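Local coordinates for 3-hydroxyacyl-CoA dehydrogenase (PDB 1ZEJ), which probably binds NAD+ and uses it to oxidise the 3-hydroxyl group of a substrate such as a 3-hydroxyacyl-CoA or L-gulonate, at residues A[18-23]-A[45-50]; A[26-31]-A[37-42]; A[52-57]-A[62-67]; A[79-82]-A[86-89]. One frame throughout, in Å; residues are numbered along the deposited sequence.

Contact 1. Residues A[18-23]-A[45-50]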
loop_
_atom_site.group_PDB
_atom_site.type_symbol
_atom_site.label_atom_id
_atom_site.label_comp_id
_atom_site.label_asym_id
_atom_site.label_seq_id
_atom_site.Cartn_x
_atom_site.Cartn_y
_atom_site.Cartn_z
ATOM N N ILE A 18 1.251 26.518 17.374
ATOM C CA ILE A 18 1.422 26.237 18.792
ATOM C C ILE A 18 2.138 24.910 19.008
ATOM O O ILE A 18 1.592 23.836 18.688
ATOM C CB ILE A 18 0.047 26.186 19.532
ATOM C CG1 ILE A 18 -0.747 27.445 19.242
ATOM C CG2 ILE A 18 0.244 25.981 21.050
ATOM C CD1 ILE A 18 -2.192 27.361 19.582
ATOM N N GLY A 19 3.368 24.989 19.538
ATOM C CA GLY A 19 4.128 23.797 19.870
ATOM C C GLY A 19 5.356 23.761 18.989
ATOM O O GLY A 19 5.234 23.738 17.771
ATOM N N ALA A 20 6.535 23.810 19.594
ATOM C CA ALA A 20 7.779 23.906 18.849
ATOM C C ALA A 20 8.520 22.549 18.862
ATOM O O ALA A 20 9.719 22.489 18.690
ATOM C CB ALA A 20 8.655 25.021 19.448
ATOM N N GLY A 21 7.795 21.458 19.069
ATOM C CA GLY A 21 8.368 20.110 18.898
ATOM C C GLY A 21 8.515 19.818 17.417
ATOM O O GLY A 21 8.355 20.695 16.592
ATOM N N LEU A 22 8.890 18.583 17.096
ATOM C CA LEU A 22 9.161 18.178 15.715
ATOM C C LEU A 22 8.028 18.549 14.736
ATOM O O LEU A 22 8.276 19.106 13.661
ATOM C CB LEU A 22 9.404 16.656 15.679
ATOM C CG LEU A 22 9.571 15.984 14.297
ATOM C CD1 LEU A 22 10.896 16.365 13.671
ATOM C CD2 LEU A 22 9.473 14.436 14.447
HETATM N N MSE A 23 6.789 18.267 15.115
HETATM C CA MSE A 23 5.701 18.452 14.192
HETATM C C MSE A 23 5.446 19.967 14.013
HETATM O O MSE A 23 5.340 20.406 12.880
HETATM C CB MSE A 23 4.443 17.680 14.613
HETATM C CG MSE A 23 4.603 16.163 14.439
HETATM SE SE MSE A 23 5.112 15.576 12.593
HETATM C CE MSE A 23 3.532 16.168 11.797
ATOM N N LYS A 45 13.652 27.022 25.545
ATOM C CA LYS A 45 14.644 26.042 25.127
ATOM C C LYS A 45 14.160 25.318 23.884
ATOM O O LYS A 45 14.944 25.059 22.990
ATOM C CB LYS A 45 14.891 25.020 26.241
ATOM N N ALA A 46 12.872 24.976 23.858
ATOM C CA ALA A 46 12.257 24.354 22.670
ATOM C C ALA A 46 12.296 25.297 21.485
ATOM O O ALA A 46 12.566 24.872 20.374
ATOM C CB ALA A 46 10.840 23.904 22.944
ATOM N N LEU A 47 12.039 26.580 21.728
ATOM C CA LEU A 47 12.066 27.589 20.673
ATOM C C LEU A 47 13.500 27.740 20.123
ATOM O O LEU A 47 13.685 27.888 18.920
ATOM C CB LEU A 47 11.614 28.950 21.208
ATOM C CG LEU A 47 10.151 29.101 21.648
ATOM C CD1 LEU A 47 9.994 30.470 22.296
ATOM C CD2 LEU A 47 9.257 28.913 20.455
ATOM N N GLU A 48 14.501 27.732 21.007
ATOM C CA GLU A 48 15.901 27.813 20.565
ATOM C C GLU A 48 16.319 26.577 19.764
ATOM O O GLU A 48 16.998 26.692 18.748
ATOM C CB GLU A 48 16.871 28.079 21.730
ATOM C CG GLU A 48 16.745 29.515 22.300
ATOM C CD GLU A 48 17.823 29.856 23.305
ATOM O OE1 GLU A 48 18.766 29.040 23.467
ATOM O OE2 GLU A 48 17.730 30.944 23.930
ATOM N N ALA A 49 15.899 25.404 20.205
ATOM C CA ALA A 49 16.199 24.179 19.478
ATOM C C ALA A 49 15.518 24.227 18.119
ATOM O O ALA A 49 16.109 23.864 17.129
ATOM C CB ALA A 49 15.761 22.948 20.264
ATOM N N ALA A 50 14.282 24.710 18.065
ATOM C CA ALA A 50 13.564 24.820 16.806
ATOM C C ALA A 50 14.294 25.737 15.832
ATOM O O ALA A 50 14.429 25.427 14.650
ATOM C CB ALA A 50 12.095 25.345 17.049
#
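Ala46 is the first residue of helix segment 45-50 to meet the loop, and it does so through Ala20, whose methyl carries almost the whole of this buried contact. The two methyls face each other, with Ala46 CB 4.3 Å from Ala20 CB. The backbone carbonyl of Ala46 also lies against that methyl, its O atom 4.0 Å from Ala20 CB. This oxygen is satisfied within the helix by the amide of Ala50, and the carbon beside it adds only van der Waals contact. At Leu47 the side chain leaves the helix pointing away from the loop, but with CG placed anti to the carbonyl carbon (chi1 -67°) its branch swings back and CD2 comes to 4.1 Å from Ala20 CB.

The loop that receives the helix follows strand 14-18 and supplies Gly19 and Gly21, the first two glycines of a Rossmann-type GxGxxG pattern predicted to bind NAD+; the third, Gly24, follows in the first turn of helix 22-32. Gly19 takes up a positive phi of 116°, a backbone shape suited to glycine, whereas Gly21 holds the N-cap position of helix 22-32. Between these two glycines, Ala20 turns its methyl toward helix 44-53, and its amide is bonded to the carboxylate of Asp41.

One helical turn after Ala46, Ala50 presents its methyl to the same residue. Ala50 CB stands 4.2 Å from Ala20 CB and 4.1 Å from Ala20 O, and Ala50 also packs on Leu39 of strand 36-40.

Contact 2. Residues A[26-31]-A[37-42]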
loop_
_atom_site.group_PDB
_atom_site.type_symbol
_atom_site.label_atom_id
_atom_site.label_comp_id
_atom_site.label_asym_id
_atom_site.label_seq_id
_atom_site.Cartn_x
_atom_site.Cartn_y
_atom_site.Cartn_z
ATOM N N GLY A 26 8.124 21.501 11.986
ATOM C CA GLY A 26 7.970 21.109 10.580
ATOM C C GLY A 26 6.849 21.849 9.876
ATOM O O GLY A 26 6.990 22.237 8.708
ATOM N N ILE A 27 5.736 22.044 10.569
ATOM C CA ILE A 27 4.589 22.790 10.034
ATOM C C ILE A 27 5.006 24.254 9.768
ATOM O O ILE A 27 4.679 24.828 8.731
ATOM C CB ILE A 27 3.357 22.714 10.973
ATOM C CG1 ILE A 27 2.764 21.281 11.050
ATOM C CG2 ILE A 27 2.261 23.698 10.561
ATOM C CD1 ILE A 27 1.870 21.067 12.266
ATOM N N ALA A 28 5.733 24.847 10.708
ATOM C CA ALA A 28 6.239 26.224 10.574
ATOM C C ALA A 28 7.159 26.350 9.341
ATOM O O ALA A 28 6.999 27.289 8.564
ATOM C CB ALA A 28 6.983 26.640 11.836
ATOM N N ILE A 29 8.006 25.342 9.107
ATOM C CA ILE A 29 8.875 25.305 7.929
ATOM C C ILE A 29 8.077 25.176 6.647
ATOM O O ILE A 29 8.330 25.892 5.709
ATOM C CB ILE A 29 9.932 24.190 8.009
ATOM C CG1 ILE A 29 10.900 24.455 9.145
ATOM C CG2 ILE A 29 10.650 24.005 6.674
ATOM C CD1 ILE A 29 11.770 23.253 9.485
ATOM N N ALA A 30 7.095 24.301 6.626
ATOM C CA ALA A 30 6.215 24.148 5.458
ATOM C C ALA A 30 5.482 25.446 5.113
ATOM O O ALA A 30 5.434 25.875 3.963
ATOM C CB ALA A 30 5.211 23.009 5.708
ATOM N N ILE A 31 4.948 26.106 6.130
ATOM C CA ILE A 31 4.161 27.298 5.910
ATOM C C ILE A 31 5.021 28.552 5.543
ATOM O O ILE A 31 4.583 29.411 4.768
ATOM C CB ILE A 31 3.284 27.533 7.165
ATOM C CG1 ILE A 31 2.239 26.414 7.235
ATOM C CG2 ILE A 31 2.607 28.916 7.124
ATOM C CD1 ILE A 31 1.359 26.448 8.406
ATOM N N VAL A 37 4.951 33.233 9.841
ATOM C CA VAL A 37 4.606 32.343 10.913
ATOM C C VAL A 37 4.994 32.923 12.268
ATOM O O VAL A 37 6.077 33.484 12.431
ATOM C CB VAL A 37 5.316 30.980 10.715
ATOM C CG1 VAL A 37 5.015 30.028 11.865
ATOM C CG2 VAL A 37 4.856 30.360 9.371
ATOM N N VAL A 38 4.103 32.745 13.226
ATOM C CA VAL A 38 4.457 32.873 14.652
ATOM C C VAL A 38 4.482 31.462 15.296
ATOM O O VAL A 38 3.476 30.740 15.310
ATOM C CB VAL A 38 3.486 33.804 15.376
ATOM C CG1 VAL A 38 3.939 33.959 16.822
ATOM C CG2 VAL A 38 3.450 35.162 14.714
ATOM N N LEU A 39 5.632 31.066 15.796
ATOM C CA LEU A 39 5.808 29.756 16.413
ATOM C C LEU A 39 5.922 29.951 17.902
ATOM O O LEU A 39 6.869 30.613 18.382
ATOM C CB LEU A 39 7.064 29.101 15.879
ATOM C CG LEU A 39 7.396 27.687 16.434
ATOM C CD1 LEU A 39 6.297 26.712 16.112
ATOM C CD2 LEU A 39 8.716 27.188 15.872
ATOM N N GLN A 40 4.971 29.378 18.631
ATOM C CA GLN A 40 4.843 29.590 20.085
ATOM C C GLN A 40 5.118 28.275 20.865
ATOM O O GLN A 40 4.768 27.200 20.434
ATOM C CB GLN A 40 3.465 30.133 20.430
ATOM C CG GLN A 40 3.269 30.489 21.902
ATOM C CD GLN A 40 2.697 29.366 22.731
ATOM O OE1 GLN A 40 2.023 28.487 22.200
ATOM N NE2 GLN A 40 2.923 29.409 24.052
ATOM N N ASP A 41 5.762 28.399 22.002
ATOM C CA ASP A 41 5.908 27.293 22.915
ATOM C C ASP A 41 6.171 27.915 24.278
ATOM O O ASP A 41 6.851 28.912 24.351
ATOM C CB ASP A 41 7.125 26.434 22.500
ATOM C CG ASP A 41 7.071 25.021 23.132
ATOM O OD1 ASP A 41 7.245 24.960 24.351
ATOM O OD2 ASP A 41 6.799 24.014 22.428
ATOM N N VAL A 42 5.661 27.299 25.339
ATOM C CA VAL A 42 5.929 27.759 26.695
ATOM C C VAL A 42 7.412 27.605 27.074
ATOM O O VAL A 42 7.891 28.292 27.975
ATOM C CB VAL A 42 5.016 27.083 27.764
ATOM C CG1 VAL A 42 3.573 27.511 27.570
ATOM C CG2 VAL A 42 5.167 25.576 27.759
#
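Val37 meets helix 22-32 with both of its methyls, the first against Ala28 and the second against Ile31. Its CB points toward the helix, and the two branches part from there. CG1, placed anti to the backbone N (chi1 178°), runs to Ala28, where it is 3.9 Å from Ala28 CB and also brushes Ala28 CA. CG2, beside the backbone N, reaches Ile31: Val37 CG2 and Ile31 CG2 are 3.5 Å apart, a close approach for two methyls, with the side chains roughly perpendicular. The same Val37 CG2 also lies 3.8 Å from Ala28 O, so it touches both helix residues. Two residues along the strand, Leu39 adds a lighter touch, its CD1 4.3 Å from Ala28 CB.

Ala28 takes both strand residues on one small methyl. Axes of helix 26-31 and strand 37-40 approach to 9.1 Å, and their directions run antiparallel at 173°. Such a helix, laid on the sheet and antiparallel to the strand that follows it, is the hallmark of the beta-alpha-beta crossover formed by strand 14-18, helix 22-32 and strand 36-40 of the Rossmann-type NAD-binding domain.

Contact 3. Residues A[52-57]-A[62-67]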
loop_
_atom_site.group_PDB
_atom_site.type_symbol
_atom_site.label_atom_id
_atom_site.label_comp_id
_atom_site.label_asym_id
_atom_site.label_seq_id
_atom_site.Cartn_x
_atom_site.Cartn_y
_atom_site.Cartn_z
ATOM N N GLU A 52 17.378 26.593 15.476
ATOM C CA GLU A 52 18.591 26.029 14.907
ATOM C C GLU A 52 18.302 24.881 13.945
ATOM O O GLU A 52 19.165 24.501 13.205
ATOM C CB GLU A 52 19.578 25.644 16.010
ATOM C CG GLU A 52 19.144 24.523 16.939
ATOM C CD GLU A 52 20.147 24.277 18.068
ATOM O OE1 GLU A 52 21.108 25.067 18.210
ATOM O OE2 GLU A 52 19.962 23.288 18.824
ATOM N N GLN A 53 17.078 24.351 13.918
ATOM C CA GLN A 53 16.716 23.336 12.915
ATOM C C GLN A 53 15.995 23.929 11.693
ATOM O O GLN A 53 15.695 23.215 10.738
ATOM C CB GLN A 53 15.830 22.249 13.545
ATOM C CG GLN A 53 16.481 21.495 14.690
ATOM C CD GLN A 53 17.574 20.564 14.216
ATOM O OE1 GLN A 53 18.753 20.755 14.523
ATOM N NE2 GLN A 53 17.190 19.554 13.445
ATOM N N ILE A 54 15.690 25.220 11.719
ATOM C CA ILE A 54 14.942 25.837 10.629
ATOM C C ILE A 54 15.894 26.403 9.540
ATOM O O ILE A 54 16.928 27.036 9.863
ATOM C CB ILE A 54 13.985 26.909 11.190
ATOM C CG1 ILE A 54 12.783 26.214 11.871
ATOM C CG2 ILE A 54 13.509 27.825 10.079
ATOM C CD1 ILE A 54 12.132 26.989 12.943
ATOM N N PRO A 55 15.579 26.154 8.253
ATOM C CA PRO A 55 16.492 26.664 7.215
ATOM C C PRO A 55 16.682 28.168 7.320
ATOM O O PRO A 55 15.732 28.919 7.556
ATOM C CB PRO A 55 15.800 26.282 5.900
ATOM C CG PRO A 55 14.925 25.144 6.241
ATOM C CD PRO A 55 14.462 25.388 7.657
ATOM N N GLU A 56 17.925 28.608 7.151
ATOM C CA GLU A 56 18.279 29.989 7.471
ATOM C C GLU A 56 17.466 31.007 6.666
ATOM O O GLU A 56 17.054 32.022 7.188
ATOM C CB GLU A 56 19.798 30.198 7.274
ATOM C CG GLU A 56 20.326 31.379 8.039
ATOM C CD GLU A 56 21.829 31.326 8.315
ATOM O OE1 GLU A 56 22.450 30.236 8.261
ATOM O OE2 GLU A 56 22.388 32.403 8.625
ATOM N N GLU A 57 17.197 30.699 5.402
ATOM C CA GLU A 57 16.418 31.575 4.524
ATOM C C GLU A 57 14.994 31.802 4.996
ATOM O O GLU A 57 14.378 32.789 4.577
ATOM C CB GLU A 57 16.300 31.021 3.103
ATOM C CG GLU A 57 17.460 30.136 2.607
ATOM C CD GLU A 57 17.326 28.703 3.091
ATOM O OE1 GLU A 57 16.229 28.112 2.905
ATOM O OE2 GLU A 57 18.327 28.205 3.668
ATOM N N ILE A 62 9.636 33.820 10.357
ATOM C CA ILE A 62 9.164 33.121 11.571
ATOM C C ILE A 62 9.498 33.941 12.820
ATOM O O ILE A 62 10.665 34.300 12.997
ATOM C CB ILE A 62 9.775 31.696 11.684
ATOM C CG1 ILE A 62 9.379 30.820 10.488
ATOM C CG2 ILE A 62 9.256 30.979 12.950
ATOM C CD1 ILE A 62 10.259 29.581 10.279
ATOM N N GLU A 63 8.488 34.246 13.652
ATOM C CA GLU A 63 8.690 34.876 14.961
ATOM C C GLU A 63 8.595 33.745 15.969
ATOM O O GLU A 63 7.701 32.904 15.870
ATOM C CB GLU A 63 7.651 35.956 15.254
ATOM C CG GLU A 63 7.654 36.443 16.734
ATOM C CD GLU A 63 6.660 37.578 16.998
ATOM O OE1 GLU A 63 6.090 38.109 16.020
ATOM O OE2 GLU A 63 6.474 37.941 18.179
ATOM N N PHE A 64 9.538 33.694 16.897
ATOM C CA PHE A 64 9.476 32.738 17.987
ATOM C C PHE A 64 8.981 33.469 19.238
ATOM O O PHE A 64 9.480 34.555 19.562
ATOM C CB PHE A 64 10.841 32.136 18.226
ATOM C CG PHE A 64 11.420 31.461 17.007
ATOM C CD1 PHE A 64 12.093 32.203 16.042
ATOM C CD2 PHE A 64 11.331 30.095 16.852
ATOM C CE1 PHE A 64 12.616 31.593 14.906
ATOM C CE2 PHE A 64 11.891 29.476 15.726
ATOM C CZ PHE A 64 12.514 30.247 14.769
ATOM N N THR A 65 8.040 32.877 19.962
ATOM C CA THR A 65 7.501 33.533 21.155
ATOM C C THR A 65 6.984 32.539 22.174
ATOM O O THR A 65 6.638 31.411 21.835
ATOM C CB THR A 65 6.337 34.448 20.727
ATOM O OG1 THR A 65 5.800 35.136 21.850
ATOM C CG2 THR A 65 5.230 33.676 20.060
ATOM N N THR A 66 6.849 32.995 23.416
ATOM C CA THR A 66 6.221 32.177 24.432
ATOM C C THR A 66 4.806 32.595 24.750
ATOM O O THR A 66 4.144 31.897 25.527
ATOM C CB THR A 66 7.013 32.229 25.753
ATOM O OG1 THR A 66 7.204 33.603 26.147
ATOM C CG2 THR A 66 8.387 31.595 25.574
ATOM N N THR A 67 4.322 33.688 24.145
ATOM C CA THR A 67 3.003 34.223 24.462
ATOM C C THR A 67 2.036 34.244 23.249
ATOM O O THR A 67 2.413 33.931 22.109
ATOM C CB THR A 67 3.163 35.638 25.110
ATOM O OG1 THR A 67 3.989 36.452 24.279
ATOM C CG2 THR A 67 3.823 35.492 26.468
#
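In the beta-alpha-beta crossover of strand 36-40, helix 44-53 and strand 62-65, Ile54 lies on the connection from helix to strand and packs on Ile62 and Phe64 of the edge strand. Ile54, in the chain leaving helix 44-53, turns its side chain toward the strand, where its branches divide the work. CG2, anti to the backbone N, meets the end of Ile62 tip to tip, with Ile54 CG2 3.7 Å from Ile62 CD1. The longer branch goes to the ring: Ile54 CD1 lies near the plane of Phe64 at its edge, 3.7 Å from Phe64 CE2 and 3.8 Å from Phe64 CZ. One face of that ring is taken by its own strand, since Ile62 CG2 sits 3.8 Å above the plane of the Phe64 ring, displaced toward the rim.

Ile54 also rests on Ile29 of helix 22-32, and Leu59 of the connecting loop touches both Ile54 and Phe64. At the end of the strand the chain bends through an ST turn, in which Thr65 OG1 accepts from Thr67 N at 3.1 Å with a nearly straight bond (172°).

No hydrogen bond crosses between the two segments, and the backbone bonds of the strand go to strand 36-40 instead. The contact is therefore apolar throughout, resting on the fit of two isoleucines and an aromatic edge.

Contact 4. Residues A[79-82]-A[86-89]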
loop_
_atom_site.group_PDB
_atom_site.type_symbol
_atom_site.label_atom_id
_atom_site.label_comp_id
_atom_site.label_asym_id
_atom_site.label_seq_id
_atom_site.Cartn_x
_atom_site.Cartn_y
_atom_site.Cartn_z
ATOM N N GLU A 79 -2.395 23.920 15.838
ATOM C CA GLU A 79 -1.988 23.432 17.143
ATOM C C GLU A 79 -1.312 22.055 17.014
ATOM O O GLU A 79 -1.855 21.143 16.397
ATOM C CB GLU A 79 -3.191 23.439 18.096
ATOM C CG GLU A 79 -2.951 22.665 19.388
ATOM C CD GLU A 79 -3.099 21.173 19.228
ATOM O OE1 GLU A 79 -4.201 20.742 18.882
ATOM O OE2 GLU A 79 -2.122 20.420 19.455
ATOM N N ALA A 80 -0.086 21.933 17.528
ATOM C CA ALA A 80 0.637 20.680 17.491
ATOM C C ALA A 80 1.272 20.388 18.831
ATOM O O ALA A 80 2.487 20.218 18.902
ATOM C CB ALA A 80 1.707 20.728 16.408
ATOM N N VAL A 81 0.470 20.308 19.894
ATOM C CA VAL A 81 1.002 20.053 21.231
ATOM C C VAL A 81 0.896 18.557 21.546
ATOM O O VAL A 81 0.456 17.773 20.706
ATOM C CB VAL A 81 0.302 20.913 22.315
ATOM C CG1 VAL A 81 0.444 22.390 22.003
ATOM C CG2 VAL A 81 -1.191 20.565 22.477
ATOM N N PHE A 82 1.301 18.170 22.749
ATOM C CA PHE A 82 1.222 16.761 23.165
ATOM C C PHE A 82 -0.129 16.092 22.833
ATOM O O PHE A 82 -1.188 16.695 22.980
ATOM C CB PHE A 82 1.561 16.614 24.656
ATOM C CG PHE A 82 1.744 15.193 25.076
ATOM C CD1 PHE A 82 2.958 14.549 24.877
ATOM C CD2 PHE A 82 0.698 14.488 25.630
ATOM C CE1 PHE A 82 3.139 13.212 25.257
ATOM C CE2 PHE A 82 0.846 13.156 26.006
ATOM C CZ PHE A 82 2.075 12.508 25.813
ATOM N N ASN A 86 -7.101 16.395 27.056
ATOM C CA ASN A 86 -7.216 17.553 27.941
ATOM C C ASN A 86 -6.196 18.666 27.622
ATOM O O ASN A 86 -6.510 19.866 27.734
ATOM C CB ASN A 86 -7.110 17.154 29.424
ATOM C CG ASN A 86 -8.184 16.174 29.850
ATOM O OD1 ASN A 86 -8.023 15.467 30.852
ATOM N ND2 ASN A 86 -9.284 16.118 29.100
ATOM N N THR A 87 -4.986 18.277 27.215
ATOM C CA THR A 87 -3.949 19.260 26.863
ATOM C C THR A 87 -4.373 20.033 25.619
ATOM O O THR A 87 -4.260 21.266 25.577
ATOM C CB THR A 87 -2.589 18.612 26.593
ATOM O OG1 THR A 87 -2.185 17.799 27.711
ATOM C CG2 THR A 87 -1.528 19.683 26.336
ATOM N N LYS A 88 -4.854 19.325 24.614
ATOM C CA LYS A 88 -5.293 19.981 23.374
ATOM C C LYS A 88 -6.489 20.886 23.624
ATOM O O LYS A 88 -6.503 22.033 23.182
ATOM C CB LYS A 88 -5.618 18.953 22.271
ATOM C CG LYS A 88 -4.351 18.272 21.743
ATOM C CD LYS A 88 -4.607 17.391 20.535
ATOM C CE LYS A 88 -3.285 16.898 19.890
ATOM N NZ LYS A 88 -2.792 17.871 18.836
ATOM N N VAL A 89 -7.466 20.371 24.374
ATOM C CA VAL A 89 -8.650 21.153 24.718
ATOM C C VAL A 89 -8.245 22.443 25.453
ATOM O O VAL A 89 -8.725 23.527 25.133
ATOM C CB VAL A 89 -9.631 20.289 25.526
ATOM C CG1 VAL A 89 -10.735 21.132 26.240
ATOM C CG2 VAL A 89 -10.230 19.283 24.612
HETATM O O HOH W 1 -0.078 16.936 18.258
#
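Lys88 and Glu79 form the salt bridge that joins helix 85-96 to the end of strand 76-79, their side chains meeting crosswise. The lysine extends nearly straight until its end, where a rotation about the last bond (chi4 -89°) turns NZ onto the carboxylate. The stronger of its bonds there, 2.7 Å from Lys88 NZ to Glu79 OE2, uses the syn lone pair of that oxygen; a second, from Lys88 NZ to Glu79 OE1 at 3.2 Å, is weak. The anti lone pair of OE2 is taken as well, by the amide of Val81, with Val81 N 2.6 Å from Glu79 OE2 and a nearly straight N-H (172°). OE1 is bonded in addition to Ser105 OG.

Ser105 OG and the carbonyl of Asn106 also belong to the ring of partners around the ammonium. A water then accepts from Lys88 NZ at 2.9 Å and donates to Val81 O at 2.6 Å, so the Val81 carbonyl, too distant for a direct bond, is reached through solvent. These are more acceptors than three N-H bonds can serve fully at once, so some must share a proton or be weakly held. Thr87 gives its hydroxyl to Asp84 just before the segment and keeps its methyl for the contact. Its CG2 meets Val81 CG2 at 4.0 Å, and the same valine methyl lies 4.0 Å from Lys88 CG.

Lys88 is predicted to bind NAD+, as is Gly19, against which Val81 packs. With Glu79 gripped from two sides and Val81 tied to it through its amide, the network fixes the lysine end and the loop backbone together, consistent with a preorganised cofactor site.

Overall arrangement
All four contacts belong to the NAD-binding domain. Contacts 1 and 2 share helix 22-32, and contacts 1 and 3 share helix 44-53; contacts 2 and 3 reach the adjacent strands 36-40 and 62-65, whose backbones are hydrogen-bonded to each other. Contacts 1, 2 and 3 are buried and apolar, small methyls dominating in contact 1, branched aliphatics in contact 2 and an aromatic edge in contact 3. Contact 4, only partly buried, is instead a charged and water-mediated network on the other side of strand 14-18. It meets contact 1 through Ile18, whose carbonyl is probably bonded to Ala80 N, while contact 3 stays about 11 Å away at the nearest atoms.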